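Local coordinates for protein cysteine protease-like VirA (Shigella flexneri, PDB 3EB8) that acts as a secreted virulence effector required for bacterial entry into epithelial cells and for later spread, although its reported alpha-tubulin-cleaving protease activity is disputed, at residues 184-192 and 330-338; 257-266 and 309-317. All coordinates share one frame; numbering follows the deposited sequence.

Interaction 1 of 2, residues 184-192 and 330-338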
loop_
_atom_site.group_PDB
_atom_site.type_symbol
_atom_site.label_atom_id
_atom_site.label_comp_id
_atom_site.label_asym_id
_atom_site.label_seq_id
_atom_site.Cartn_x
_atom_site.Cartn_y
_atom_site.Cartn_z
ATOM N N ASP A 184 -14.011 0.293 23.025
ATOM C CA ASP A 184 -13.719 -1.048 23.574
ATOM C C ASP A 184 -13.147 -1.947 22.481
ATOM O O ASP A 184 -13.825 -2.292 21.519
ATOM C CB ASP A 184 -14.926 -1.719 24.252
ATOM C CG ASP A 184 -14.569 -3.074 24.895
ATOM O OD1 ASP A 184 -13.867 -3.086 25.929
ATOM O OD2 ASP A 184 -14.990 -4.133 24.372
ATOM N N SER A 185 -11.887 -2.312 22.668
ATOM C CA SER A 185 -11.074 -2.951 21.659
ATOM C C SER A 185 -11.692 -4.249 21.153
ATOM O O SER A 185 -11.623 -4.548 19.968
ATOM C CB SER A 185 -9.693 -3.236 22.250
ATOM O OG SER A 185 -9.700 -4.453 22.980
ATOM N N LYS A 186 -12.291 -5.010 22.066
ATOM C CA LYS A 186 -12.832 -6.336 21.766
ATOM C C LYS A 186 -14.190 -6.285 21.070
ATOM O O LYS A 186 -14.682 -7.304 20.585
ATOM C CB LYS A 186 -12.982 -7.152 23.054
ATOM C CG LYS A 186 -11.713 -7.794 23.591
ATOM C CD LYS A 186 -12.057 -8.696 24.782
ATOM C CE LYS A 186 -10.858 -9.500 25.285
ATOM N NZ LYS A 186 -11.253 -10.519 26.311
ATOM N N LYS A 187 -14.810 -5.112 21.037
ATOM C CA LYS A 187 -16.133 -5.005 20.461
ATOM C C LYS A 187 -16.181 -5.473 19.001
ATOM O O LYS A 187 -15.215 -5.326 18.231
ATOM C CB LYS A 187 -16.656 -3.572 20.578
ATOM C CG LYS A 187 -18.123 -3.414 20.195
ATOM C CD LYS A 187 -18.799 -2.369 21.065
ATOM C CE LYS A 187 -20.302 -2.583 21.137
ATOM N NZ LYS A 187 -20.924 -1.878 22.305
ATOM N N GLU A 188 -17.321 -6.053 18.638
ATOM C CA GLU A 188 -17.605 -6.413 17.259
ATOM C C GLU A 188 -18.616 -5.402 16.762
ATOM O O GLU A 188 -19.637 -5.163 17.414
ATOM C CB GLU A 188 -18.176 -7.833 17.162
ATOM C CG GLU A 188 -18.698 -8.204 15.772
ATOM C CD GLU A 188 -19.185 -9.653 15.682
ATOM O OE1 GLU A 188 -20.334 -9.873 15.233
ATOM O OE2 GLU A 188 -18.413 -10.571 16.054
ATOM N N LEU A 189 -18.317 -4.794 15.621
ATOM C CA LEU A 189 -19.126 -3.712 15.099
ATOM C C LEU A 189 -20.450 -4.239 14.609
ATOM O O LEU A 189 -20.491 -5.217 13.867
ATOM C CB LEU A 189 -18.410 -3.035 13.939
ATOM C CG LEU A 189 -17.061 -2.387 14.225
ATOM C CD1 LEU A 189 -16.536 -1.686 12.957
ATOM C CD2 LEU A 189 -17.185 -1.426 15.395
ATOM N N GLN A 190 -21.533 -3.589 15.015
ATOM C CA GLN A 190 -22.841 -3.893 14.446
ATOM C C GLN A 190 -22.954 -3.169 13.124
ATOM O O GLN A 190 -22.599 -1.997 13.014
ATOM C CB GLN A 190 -23.969 -3.464 15.384
ATOM C CG GLN A 190 -24.207 -4.421 16.538
ATOM C CD GLN A 190 -24.942 -3.759 17.686
ATOM O OE1 GLN A 190 -25.364 -2.605 17.583
ATOM N NE2 GLN A 190 -25.095 -4.485 18.790
ATOM N N MET A 191 -23.451 -3.870 12.118
ATOM C CA MET A 191 -23.492 -3.332 10.768
ATOM C C MET A 191 -24.614 -2.314 10.587
ATOM O O MET A 191 -25.651 -2.397 11.247
ATOM C CB MET A 191 -23.606 -4.476 9.759
ATOM C CG MET A 191 -22.298 -5.241 9.602
ATOM S SD MET A 191 -20.951 -4.127 9.148
ATOM C CE MET A 191 -21.724 -3.304 7.746
ATOM N N LEU A 192 -24.395 -1.348 9.697
ATOM C CA LEU A 192 -25.360 -0.276 9.484
ATOM C C LEU A 192 -26.544 -0.724 8.638
ATOM O O LEU A 192 -26.382 -1.478 7.676
ATOM C CB LEU A 192 -24.686 0.951 8.850
ATOM C CG LEU A 192 -23.997 1.935 9.804
ATOM C CD1 LEU A 192 -22.824 1.274 10.468
ATOM C CD2 LEU A 192 -23.537 3.206 9.096
ATOM N N GLY A 330 -17.270 -13.733 4.468
ATOM C CA GLY A 330 -17.990 -13.738 5.734
ATOM C C GLY A 330 -17.299 -13.081 6.928
ATOM O O GLY A 330 -17.701 -13.324 8.075
ATOM N N THR A 331 -16.271 -12.266 6.685
ATOM C CA THR A 331 -15.474 -11.750 7.801
ATOM C C THR A 331 -16.261 -10.785 8.671
ATOM O O THR A 331 -16.890 -9.854 8.166
ATOM C CB THR A 331 -14.189 -10.996 7.348
ATOM O OG1 THR A 331 -13.383 -11.835 6.517
ATOM C CG2 THR A 331 -13.371 -10.587 8.570
ATOM N N LEU A 332 -16.205 -10.992 9.980
ATOM C CA LEU A 332 -16.869 -10.093 10.918
ATOM C C LEU A 332 -15.925 -8.994 11.398
ATOM O O LEU A 332 -14.764 -9.261 11.696
ATOM C CB LEU A 332 -17.443 -10.872 12.106
ATOM C CG LEU A 332 -18.484 -11.930 11.717
ATOM C CD1 LEU A 332 -18.923 -12.703 12.947
ATOM C CD2 LEU A 332 -19.676 -11.306 10.979
ATOM N N PRO A 333 -16.427 -7.752 11.463
ATOM C CA PRO A 333 -15.636 -6.601 11.878
ATOM C C PRO A 333 -15.339 -6.635 13.382
ATOM O O PRO A 333 -15.978 -5.926 14.146
ATOM C CB PRO A 333 -16.542 -5.404 11.538
ATOM C CG PRO A 333 -17.649 -5.935 10.750
ATOM C CD PRO A 333 -17.800 -7.367 11.110
ATOM N N SER A 334 -14.390 -7.471 13.786
ATOM C CA SER A 334 -13.895 -7.501 15.148
ATOM C C SER A 334 -12.454 -7.981 15.120
ATOM O O SER A 334 -11.993 -8.539 14.132
ATOM C CB SER A 334 -14.728 -8.450 16.022
ATOM O OG SER A 334 -14.446 -9.810 15.717
ATOM N N SER A 335 -11.749 -7.769 16.217
ATOM C CA SER A 335 -10.394 -8.260 16.356
ATOM C C SER A 335 -10.309 -9.787 16.194
ATOM O O SER A 335 -9.360 -10.291 15.614
ATOM C CB SER A 335 -9.847 -7.817 17.709
ATOM O OG SER A 335 -10.145 -6.443 17.883
ATOM N N GLU A 336 -11.288 -10.525 16.710
ATOM C CA GLU A 336 -11.334 -11.972 16.458
ATOM C C GLU A 336 -11.533 -12.266 14.966
ATOM O O GLU A 336 -10.781 -13.033 14.382
ATOM C CB GLU A 336 -12.413 -12.701 17.299
ATOM C CG GLU A 336 -12.516 -14.200 16.959
ATOM C CD GLU A 336 -13.418 -14.982 17.879
ATOM O OE1 GLU A 336 -13.844 -16.105 17.500
ATOM O OE2 GLU A 336 -13.687 -14.486 18.990
ATOM N N GLY A 337 -12.555 -11.660 14.368
ATOM C CA GLY A 337 -12.804 -11.802 12.939
ATOM C C GLY A 337 -11.570 -11.509 12.085
ATOM O O GLY A 337 -11.221 -12.283 11.189
ATOM N N LEU A 338 -10.903 -10.396 12.386
ATOM C CA LEU A 338 -9.734 -9.934 11.631
ATOM C C LEU A 338 -8.492 -10.856 11.757
ATOM O O LEU A 338 -7.965 -11.322 10.755
ATOM C CB LEU A 338 -9.388 -8.479 12.006
ATOM C CG LEU A 338 -10.439 -7.400 11.699
ATOM C CD1 LEU A 338 -9.892 -5.962 11.774
ATOM C CD2 LEU A 338 -11.047 -7.662 10.343
#
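The inverse gamma turn centred on P333, and the capped start of helix 335-341 that follows it, meet the extended loop 184-192 at E188 and L189, the two segments running in nearly opposite directions. One backbone bond joins them, from L189 N to P333 O over 3.0 Å, almost straight at 172°. E188 CA approaches the same oxygen at 3.5 Å as a CA-H...O contact, so P333 O is engaged by two neighbouring residues. Apolar contacts flank this point. L189 CB lies 3.9 Å from P333 CB; L189 CG and CD1 also approach P333 CB, the two side chains crossing obliquely. The neighbouring ring carbon, P333 CG, meets M191 SD at 4.1 Å; the methionine is bent at chi2 and chi3, and its side chain crosses the proline at about a right angle. The extended E188 side chain reaches across to 330-338, its CG anti to the backbone N (chi1 171°): CB packs on S334 CB at 3.7 Å, and the carboxylate reaches L332, with OE2 3.8 Å from CD1. S334 is the N-cap, its OG accepting from G337 N at 3.0 Å. At the turn end of the loop, S185 O sits 3.2 Å from S335 OG, whose hydrogen bond goes to F137 O. From helix 140-149, W141 packs on L189 and donates through NE1 to K187 O. Helix 226-234 touches P333 through S230 and M191 through P226 and I229, while I179 and I183 also touch L189.

Interaction 2 of 2, residues 257-266 and 309-317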
loop_
_atom_site.group_PDB
_atom_site.type_symbol
_atom_site.label_atom_id
_atom_site.label_comp_id
_atom_site.label_asym_id
_atom_site.label_seq_id
_atom_site.Cartn_x
_atom_site.Cartn_y
_atom_site.Cartn_z
ATOM N N GLU A 257 19.190 3.279 9.534
ATOM C CA GLU A 257 19.634 4.223 8.518
ATOM C C GLU A 257 18.900 5.558 8.657
ATOM O O GLU A 257 19.491 6.618 8.500
ATOM C CB GLU A 257 19.430 3.635 7.122
ATOM C CG GLU A 257 19.172 4.669 6.042
ATOM C CD GLU A 257 19.158 4.055 4.640
ATOM O OE1 GLU A 257 18.448 4.600 3.739
ATOM O OE2 GLU A 257 19.861 3.022 4.456
ATOM N N ASN A 258 17.605 5.509 8.945
ATOM C CA ASN A 258 16.874 6.740 9.200
ATOM C C ASN A 258 17.527 7.523 10.349
ATOM O O ASN A 258 17.794 8.718 10.228
ATOM C CB ASN A 258 15.401 6.468 9.511
ATOM C CG ASN A 258 14.662 7.726 9.920
ATOM O OD1 ASN A 258 14.151 7.811 11.026
ATOM N ND2 ASN A 258 14.629 8.721 9.038
ATOM N N ILE A 259 17.794 6.831 11.452
ATOM C CA ILE A 259 18.403 7.463 12.620
ATOM C C ILE A 259 19.788 8.054 12.336
ATOM O O ILE A 259 20.111 9.162 12.785
ATOM C CB ILE A 259 18.584 6.477 13.761
ATOM C CG1 ILE A 259 17.252 6.131 14.404
ATOM C CG2 ILE A 259 19.519 7.049 14.796
ATOM C CD1 ILE A 259 17.418 5.231 15.588
ATOM N N GLU A 260 20.619 7.313 11.610
ATOM C CA GLU A 260 21.958 7.806 11.278
ATOM C C GLU A 260 21.905 9.073 10.425
ATOM O O GLU A 260 22.622 10.038 10.679
ATOM C CB GLU A 260 22.774 6.756 10.533
ATOM C CG GLU A 260 23.718 5.942 11.411
ATOM C CD GLU A 260 23.061 4.703 12.005
ATOM O OE1 GLU A 260 22.072 4.849 12.759
ATOM O OE2 GLU A 260 23.547 3.582 11.722
ATOM N N ASN A 261 21.069 9.059 9.394
ATOM C CA ASN A 261 20.949 10.212 8.528
ATOM C C ASN A 261 20.366 11.412 9.282
ATOM O O ASN A 261 20.787 12.549 9.077
ATOM C CB ASN A 261 20.127 9.866 7.289
ATOM C CG ASN A 261 20.670 8.650 6.561
ATOM O OD1 ASN A 261 21.845 8.318 6.686
ATOM N ND2 ASN A 261 19.817 7.974 5.802
ATOM N N ARG A 262 19.412 11.155 10.165
ATOM C CA ARG A 262 18.831 12.219 10.953
ATOM C C ARG A 262 19.921 12.896 11.813
ATOM O O ARG A 262 20.112 14.121 11.766
ATOM C CB ARG A 262 17.674 11.682 11.796
ATOM C CG ARG A 262 17.144 12.685 12.780
ATOM C CD ARG A 262 15.644 12.653 12.846
ATOM N NE ARG A 262 15.134 13.876 13.449
ATOM C CZ ARG A 262 13.869 14.050 13.795
ATOM N NH1 ARG A 262 12.990 13.076 13.596
ATOM N NH2 ARG A 262 13.488 15.193 14.345
ATOM N N LEU A 263 20.661 12.092 12.564
ATOM C CA LEU A 263 21.744 12.618 13.398
ATOM C C LEU A 263 22.789 13.341 12.550
ATOM O O LEU A 263 23.321 14.383 12.928
ATOM C CB LEU A 263 22.421 11.470 14.145
ATOM C CG LEU A 263 22.758 11.767 15.601
ATOM C CD1 LEU A 263 23.615 13.058 15.796
ATOM C CD2 LEU A 263 21.442 11.841 16.344
ATOM N N ASN A 264 23.096 12.766 11.399
ATOM C CA ASN A 264 24.141 13.300 10.534
ATOM C C ASN A 264 23.723 14.610 9.850
ATOM O O ASN A 264 24.486 15.566 9.798
ATOM C CB ASN A 264 24.496 12.250 9.477
ATOM C CG ASN A 264 25.978 12.126 9.244
ATOM O OD1 ASN A 264 26.778 12.481 10.104
ATOM N ND2 ASN A 264 26.356 11.610 8.075
ATOM N N PHE A 265 22.490 14.655 9.351
ATOM C CA PHE A 265 22.062 15.732 8.464
ATOM C C PHE A 265 21.117 16.746 9.098
ATOM O O PHE A 265 21.182 17.931 8.775
ATOM C CB PHE A 265 21.447 15.162 7.176
ATOM C CG PHE A 265 22.365 14.219 6.432
ATOM C CD1 PHE A 265 21.967 12.928 6.148
ATOM C CD2 PHE A 265 23.636 14.623 6.046
ATOM C CE1 PHE A 265 22.813 12.053 5.480
ATOM C CE2 PHE A 265 24.497 13.754 5.374
ATOM C CZ PHE A 265 24.082 12.469 5.096
ATOM N N MET A 266 20.242 16.307 9.993
ATOM C CA MET A 266 19.295 17.244 10.598
ATOM C C MET A 266 18.957 16.911 12.051
ATOM O O MET A 266 17.803 16.601 12.366
ATOM C CB MET A 266 18.029 17.330 9.754
ATOM C CG MET A 266 17.495 15.993 9.281
ATOM S SD MET A 266 16.456 16.099 7.793
ATOM C CE MET A 266 15.238 17.323 8.263
ATOM N N SER A 309 8.101 8.780 7.511
ATOM C CA SER A 309 9.171 9.606 6.957
ATOM C C SER A 309 10.523 8.907 7.156
ATOM O O SER A 309 10.704 8.164 8.124
ATOM C CB SER A 309 9.189 10.962 7.643
ATOM O OG SER A 309 9.649 10.804 8.963
ATOM N N HIS A 310 11.461 9.158 6.245
ATOM C CA HIS A 310 12.779 8.538 6.280
ATOM C C HIS A 310 13.841 9.541 5.833
ATOM O O HIS A 310 13.833 9.980 4.679
ATOM C CB HIS A 310 12.822 7.321 5.349
ATOM C CG HIS A 310 14.056 6.489 5.510
ATOM N ND1 HIS A 310 15.101 6.504 4.607
ATOM C CD2 HIS A 310 14.425 5.632 6.490
ATOM C CE1 HIS A 310 16.049 5.687 5.021
ATOM N NE2 HIS A 310 15.663 5.143 6.160
ATOM N N ILE A 311 14.757 9.912 6.726
ATOM C CA ILE A 311 15.789 10.861 6.341
ATOM C C ILE A 311 16.837 10.169 5.488
ATOM O O ILE A 311 17.371 9.130 5.866
ATOM C CB ILE A 311 16.470 11.546 7.553
ATOM C CG1 ILE A 311 15.414 12.079 8.526
ATOM C CG2 ILE A 311 17.395 12.663 7.080
ATOM C CD1 ILE A 311 14.325 12.906 7.859
ATOM N N THR A 312 17.107 10.742 4.323
ATOM C CA THR A 312 18.136 10.236 3.433
ATOM C C THR A 312 19.245 11.262 3.380
ATOM O O THR A 312 19.168 12.306 4.030
ATOM C CB THR A 312 17.605 10.046 1.996
ATOM O OG1 THR A 312 17.316 11.335 1.427
ATOM C CG2 THR A 312 16.333 9.170 1.989
ATOM N N CYS A 313 20.274 10.971 2.595
ATOM C CA CYS A 313 21.393 11.897 2.448
ATOM C C CYS A 313 21.015 13.145 1.632
ATOM O O CYS A 313 21.836 14.045 1.460
ATOM C CB CYS A 313 22.561 11.194 1.769
ATOM S SG CYS A 313 22.069 10.626 0.165
ATOM N N ASN A 314 19.781 13.197 1.136
ATOM C CA ASN A 314 19.300 14.361 0.381
ATOM C C ASN A 314 18.217 15.169 1.092
ATOM O O ASN A 314 17.899 16.284 0.691
ATOM C CB ASN A 314 18.776 13.934 -0.986
ATOM C CG ASN A 314 19.870 13.423 -1.896
ATOM O OD1 ASN A 314 21.060 13.610 -1.625
ATOM N ND2 ASN A 314 19.474 12.783 -2.994
ATOM N N GLY A 315 17.626 14.604 2.137
ATOM C CA GLY A 315 16.570 15.301 2.838
ATOM C C GLY A 315 15.505 14.379 3.386
ATOM O O GLY A 315 15.767 13.214 3.675
ATOM N N VAL A 316 14.294 14.907 3.524
ATOM C CA VAL A 316 13.194 14.146 4.100
ATOM C C VAL A 316 12.525 13.268 3.048
ATOM O O VAL A 316 11.816 13.756 2.154
ATOM C CB VAL A 316 12.141 15.079 4.736
ATOM C CG1 VAL A 316 11.112 14.267 5.522
ATOM C CG2 VAL A 316 12.817 16.102 5.634
ATOM N N GLY A 317 12.759 11.964 3.160
ATOM C CA GLY A 317 12.168 10.993 2.255
ATOM C C GLY A 317 11.101 10.181 2.953
ATOM O O GLY A 317 10.658 10.532 4.045
#
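I311 of the hairpin 309-317 is gripped by N261, R262 and M266 of the segment closing helix 245-265, helical residues 257-265 crossing strand 309-312 at 57°. The N261 amide donates through ND2 to I311 O at 2.7 Å, with that oxygen in the plane of the N261 amide, a position reached with CG beside the backbone N (chi1 -54°). On the isoleucine side chain, CG2 meets M266 SD at 3.6 Å and CG1 lies against R262 CB at 4.0 Å. M266 then reaches past the first strand, its CE touching V316 CG2 at 3.8 Å, and so packs on both arms of the hairpin. The H310 ring comes close to the helix at its far end: N258 CB comes within 3.3 Å of CD2, and the E257 carboxylate sits at the ring edge. At the hairpin tip, F265 CE1 packs on C313 CB at 3.8 Å.

Several second-shell contacts set these groups. H310 NE2 is hydrogen-bonded to I254 O, one helical turn before N258, and R262 NH2 to Q269 O. The tip is shaped by an ST turn, T312 OG1 accepting from N314 N at 3.1 Å, while S355 OG also bonds this hydroxyl. Further out, F103 meets the F265 ring nearly parallel, and strand 348-356 adds I353 beside E257 and H310, and P356 beside T312.

How the interactions relate
Interactions 1 and 2 lie on well-separated parts of the monomer, their centres 39 Å apart and their nearest atoms about 24 Å apart. Along the chain they are nested: 184-192, 257-266, 309-317 and 330-338 follow in that order, so interaction 2 falls inside the loop closed by interaction 1. Strand 315-327 runs from the hairpin of interaction 2 through the mixed sheet and is followed by helix 335-341, which begins in interaction 1. Both first segments belong to the region 182-273 assigned to tubulin binding, and both second segments come from later in the chain. That region is thus joined to the C-terminal part of the fold at two distant places.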